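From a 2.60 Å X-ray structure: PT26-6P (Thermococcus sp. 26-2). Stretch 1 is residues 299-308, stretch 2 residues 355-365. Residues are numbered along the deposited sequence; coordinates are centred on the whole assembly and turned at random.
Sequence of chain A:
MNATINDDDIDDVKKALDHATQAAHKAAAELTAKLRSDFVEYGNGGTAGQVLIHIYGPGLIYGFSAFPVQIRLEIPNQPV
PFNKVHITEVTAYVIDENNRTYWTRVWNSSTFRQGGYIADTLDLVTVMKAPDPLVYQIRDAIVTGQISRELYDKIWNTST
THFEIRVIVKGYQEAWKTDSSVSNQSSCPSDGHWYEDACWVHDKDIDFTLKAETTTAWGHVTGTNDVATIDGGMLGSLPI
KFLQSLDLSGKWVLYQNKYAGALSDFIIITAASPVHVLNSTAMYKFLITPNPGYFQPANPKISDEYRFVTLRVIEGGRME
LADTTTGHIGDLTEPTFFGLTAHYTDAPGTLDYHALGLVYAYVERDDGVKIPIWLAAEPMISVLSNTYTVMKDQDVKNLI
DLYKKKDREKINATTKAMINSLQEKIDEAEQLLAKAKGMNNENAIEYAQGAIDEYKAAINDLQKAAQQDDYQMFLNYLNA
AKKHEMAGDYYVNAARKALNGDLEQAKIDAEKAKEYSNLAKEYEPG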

# COMPACT_ATOMS: atom_id res chain seq x y z
N ASN A 299 5.49 7.28 -21.25
CA ASN A 299 6.22 8.07 -20.27
C ASN A 299 5.53 9.35 -19.81
O ASN A 299 6.09 10.43 -19.94
N PRO A 300 4.33 9.22 -19.24
CA PRO A 300 3.53 10.38 -18.87
C PRO A 300 4.17 11.11 -17.70
O PRO A 300 4.84 10.49 -16.88
N LYS A 301 3.99 12.43 -17.63
CA LYS A 301 4.36 13.18 -16.44
C LYS A 301 3.30 12.87 -15.39
O LYS A 301 2.17 12.54 -15.72
N ILE A 302 3.67 12.99 -14.12
CA ILE A 302 2.71 12.84 -13.02
C ILE A 302 2.85 14.04 -12.07
O ILE A 302 3.97 14.41 -11.75
N SER A 303 1.75 14.62 -11.59
CA SER A 303 1.88 15.79 -10.70
C SER A 303 0.78 16.06 -9.67
O SER A 303 -0.39 15.98 -10.01
N ASP A 304 1.19 16.26 -8.41
CA ASP A 304 0.58 17.22 -7.45
C ASP A 304 0.34 17.13 -5.89
O ASP A 304 1.20 17.54 -5.10
N GLU A 305 -0.86 16.73 -5.44
CA GLU A 305 -1.37 17.22 -4.11
C GLU A 305 -1.63 16.20 -2.99
O GLU A 305 -2.22 15.16 -3.22
N TYR A 306 -1.21 16.54 -1.76
CA TYR A 306 -1.18 15.58 -0.64
C TYR A 306 -1.75 16.13 0.65
O TYR A 306 -1.76 17.35 0.89
N ARG A 307 -2.20 15.22 1.51
CA ARG A 307 -2.51 15.53 2.90
C ARG A 307 -2.11 14.38 3.82
O ARG A 307 -2.55 13.26 3.65
N PHE A 308 -1.27 14.66 4.80
CA PHE A 308 -0.95 13.66 5.82
C PHE A 308 -1.60 14.11 7.10
O PHE A 308 -1.51 15.30 7.44
N ALA A 355 -2.99 7.23 11.80
CA ALA A 355 -2.24 8.09 10.90
C ALA A 355 -2.67 7.70 9.50
O ALA A 355 -2.87 6.52 9.23
N LEU A 356 -2.83 8.69 8.62
CA LEU A 356 -3.21 8.43 7.24
C LEU A 356 -2.54 9.41 6.30
O LEU A 356 -2.30 10.57 6.64
N GLY A 357 -2.22 8.94 5.10
CA GLY A 357 -1.69 9.79 4.04
C GLY A 357 -2.52 9.64 2.79
O GLY A 357 -2.77 8.52 2.32
N LEU A 358 -2.97 10.76 2.26
CA LEU A 358 -3.70 10.79 1.01
C LEU A 358 -2.95 11.64 -0.02
O LEU A 358 -2.57 12.78 0.25
N VAL A 359 -2.76 11.08 -1.21
CA VAL A 359 -2.19 11.80 -2.35
C VAL A 359 -3.09 11.69 -3.57
O VAL A 359 -3.69 10.64 -3.84
N TYR A 360 -3.16 12.78 -4.31
CA TYR A 360 -3.99 12.89 -5.49
C TYR A 360 -3.13 13.51 -6.58
O TYR A 360 -2.56 14.58 -6.37
N ALA A 361 -3.02 12.84 -7.72
CA ALA A 361 -2.22 13.39 -8.82
C ALA A 361 -2.84 13.10 -10.19
O ALA A 361 -3.86 12.43 -10.30
N TYR A 362 -2.21 13.64 -11.23
CA TYR A 362 -2.64 13.42 -12.60
C TYR A 362 -1.54 12.76 -13.39
O TYR A 362 -0.38 13.18 -13.34
N VAL A 363 -1.90 11.72 -14.11
CA VAL A 363 -1.03 11.17 -15.13
C VAL A 363 -1.41 11.87 -16.41
O VAL A 363 -2.57 11.78 -16.84
N GLU A 364 -0.48 12.60 -17.00
CA GLU A 364 -0.76 13.29 -18.26
C GLU A 364 -0.33 12.47 -19.47
O GLU A 364 0.86 12.33 -19.75
N ARG A 365 -1.33 11.94 -20.17
CA ARG A 365 -1.12 11.11 -21.34
C ARG A 365 -0.61 11.95 -22.51
O ARG A 365 -0.93 13.14 -22.63

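The two stretches lie side by side as antiparallel strands, 156° between their N-to-C directions, so the side chains pack across the pairing rather than between two layers; most pairs send their side chains to a shared face, and Asp-304 with Ala-361 is the exception. The apolar face carries Ile-302, Tyr-306 and Phe-308 from one strand and Val-359 and Val-363 from the other, all of them buried. Ile-302, in the m rotamer at chi1 and t at chi2, sits beside Val-363, itself t: Ile-302 CG1 lies 4.4 Å from Val-363 CG2, while Ile-302 CG2 reaches Ala-361 CB at 4.0 Å. One branched side chain thus touches two neighbours along the opposing strand.

Ala-361 breaks the simple alternation. Its CB points toward the first stretch and comes 3.4 Å from Ser-303 O, and its partner Asp-304, with a positive phi of 143°, turns its own CA-to-CB bond sideways. The two side chains diverge, and the carboxylate of Asp-304 finds its hydrogen bond elsewhere in the structure. The small methyl of Ala-361 fits where the backbone is irregular.

Further along the same face, Tyr-306 (p) meets Val-359 (t) through its base, Tyr-306 CB to Val-359 CG2 at 4.1 Å, and the ring then leads away from the second stretch. The next pair follows a different rule. Phe-308, m at chi1, brings its ring against Gly-357, with Phe-308 CD1 3.6 Å from Gly-357 CA. An ideal CB on Gly-357 would lie 2.8 Å from Phe-308 CD1, a clash, so the absent side chain is what leaves room for the ring in this rotamer. At the other end, Pro-300 points toward the second stretch and closes the apolar row, its CB 3.4 Å from Val-363 CG1.

The other face is more polar and more open. Leu-358 (m, then t) is its buried apolar member, paired with Arg-307, whose side chain, t at chi1 and chi2, leads away at its end to hydrogen bonds elsewhere in the structure. Glu-305, extended with chi1 and chi2 both t, pairs with Tyr-360, also t, whose ring likewise leads away. Beyond them Ser-303 pairs with Tyr-362 (m), and Ser-303 O lies at the edge of the tyrosine ring, near its plane. Within the second strand, two residues apart and therefore on the same face, Tyr-360 OH donates a hydrogen bond to Tyr-362 OH at 3.0 Å, tying the two phenols together at their tips.

The polar edge is the exposed Lys-301 against Glu-364. Lys-301 starts in p, and its end comes nearer the second stretch: Lys-301 CE lies 3.2 Å from Glu-364 CB, closer than carbons normally pack, and Lys-301 NZ forms a salt bridge with Glu-364 OE1 at 3.3 Å, its hydrogen bond weak. The lysine's charge thus finds a partner in the carboxylate of Glu-364. Across the contact, this salt bridge is the only polar link between side chains; the remaining cross-strand hydrogen bonds belong to the backbone.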

# COMPACT_ATOMS: atom_id res chain seq x y z
CB ASN A 299 7.60 8.40 -20.81
CG ASN A 299 8.47 9.04 -19.76
OD1 ASN A 299 8.44 8.65 -18.59
ND2 ASN A 299 9.26 10.04 -20.17
CB PRO A 300 2.21 9.76 -18.42
CG PRO A 300 2.38 8.27 -18.52
CD PRO A 300 3.82 7.99 -18.62
CB LYS A 301 4.36 14.68 -16.71
CG LYS A 301 2.95 15.18 -17.09
CD LYS A 301 2.70 16.69 -16.87
CE LYS A 301 1.21 16.94 -16.47
NZ LYS A 301 0.67 18.25 -16.97
CB ILE A 302 3.01 11.55 -12.25
CG1 ILE A 302 3.09 10.37 -13.22
CG2 ILE A 302 1.99 11.32 -11.15
CD1 ILE A 302 3.48 9.07 -12.53
CB SER A 303 2.04 17.03 -11.55
OG SER A 303 1.34 16.85 -12.75
CB ASP A 304 -0.57 17.95 -8.07
CG ASP A 304 -0.53 19.38 -7.70
OD1 ASP A 304 0.63 19.82 -7.52
OD2 ASP A 304 -1.60 20.02 -7.57
CB GLU A 305 -2.64 18.02 -4.33
CG GLU A 305 -3.13 18.77 -3.13
CD GLU A 305 -4.35 19.65 -3.48
OE1 GLU A 305 -5.04 19.34 -4.48
OE2 GLU A 305 -4.63 20.64 -2.76
CB TYR A 306 0.26 15.14 -0.35
CG TYR A 306 1.13 16.26 0.18
CD1 TYR A 306 1.18 16.55 1.54
CD2 TYR A 306 1.90 17.05 -0.70
CE1 TYR A 306 1.94 17.59 2.02
CE2 TYR A 306 2.68 18.11 -0.22
CZ TYR A 306 2.69 18.36 1.15
OH TYR A 306 3.44 19.38 1.67
CB ARG A 307 -4.00 15.82 3.06
CG ARG A 307 -4.38 16.38 4.40
CD ARG A 307 -5.76 16.99 4.37
NE ARG A 307 -5.78 18.12 5.29
CZ ARG A 307 -5.97 19.39 4.92
NH1 ARG A 307 -6.20 19.69 3.65
NH2 ARG A 307 -5.95 20.35 5.84
CB PHE A 308 0.58 13.55 6.00
CG PHE A 308 1.28 13.08 4.76
CD1 PHE A 308 1.29 11.73 4.42
CD2 PHE A 308 1.87 13.99 3.90
CE1 PHE A 308 1.89 11.29 3.26
CE2 PHE A 308 2.47 13.55 2.73
CZ PHE A 308 2.49 12.20 2.42
CB ALA A 355 -0.74 7.89 11.08
CB LEU A 356 -4.72 8.53 7.08
CG LEU A 356 -5.32 8.21 5.71
CD1 LEU A 356 -5.41 6.72 5.51
CD2 LEU A 356 -6.71 8.80 5.62
CB LEU A 358 -5.10 11.36 1.24
CG LEU A 358 -5.98 10.68 2.30
CD1 LEU A 358 -7.32 11.37 2.34
CD2 LEU A 358 -6.18 9.21 2.03
CB VAL A 359 -0.80 11.28 -2.72
CG1 VAL A 359 -0.13 12.23 -3.70
CG2 VAL A 359 0.04 11.15 -1.46
CB TYR A 360 -5.17 13.80 -5.18
CG TYR A 360 -6.10 14.08 -6.33
CD1 TYR A 360 -7.13 13.21 -6.64
CD2 TYR A 360 -5.97 15.24 -7.07
CE1 TYR A 360 -8.00 13.47 -7.70
CE2 TYR A 360 -6.83 15.52 -8.13
CZ TYR A 360 -7.84 14.64 -8.44
OH TYR A 360 -8.69 14.92 -9.48
CB ALA A 361 -0.78 12.90 -8.75
CB TYR A 362 -2.99 14.74 -13.27
CG TYR A 362 -4.21 15.41 -12.68
CD1 TYR A 362 -5.48 15.08 -13.11
CD2 TYR A 362 -4.08 16.37 -11.68
CE1 TYR A 362 -6.60 15.69 -12.57
CE2 TYR A 362 -5.20 16.98 -11.13
CZ TYR A 362 -6.45 16.63 -11.59
OH TYR A 362 -7.57 17.22 -11.06
CB VAL A 363 -1.29 9.68 -15.29
CG1 VAL A 363 -0.48 9.12 -16.44
CG2 VAL A 363 -0.99 8.95 -13.97
CB GLU A 364 -0.12 14.67 -18.34
CG GLU A 364 -0.89 15.52 -19.34
CD GLU A 364 -0.01 16.38 -20.25
OE1 GLU A 364 1.12 16.77 -19.86
OE2 GLU A 364 -0.50 16.69 -21.36
CB ARG A 365 -2.45 10.47 -21.71
CG ARG A 365 -2.34 9.16 -22.39
CD ARG A 365 -3.66 8.43 -22.26
NE ARG A 365 -4.76 9.26 -22.73
CZ ARG A 365 -5.99 8.82 -22.93
NH1 ARG A 365 -6.30 7.56 -22.68
NH2 ARG A 365 -6.93 9.64 -23.37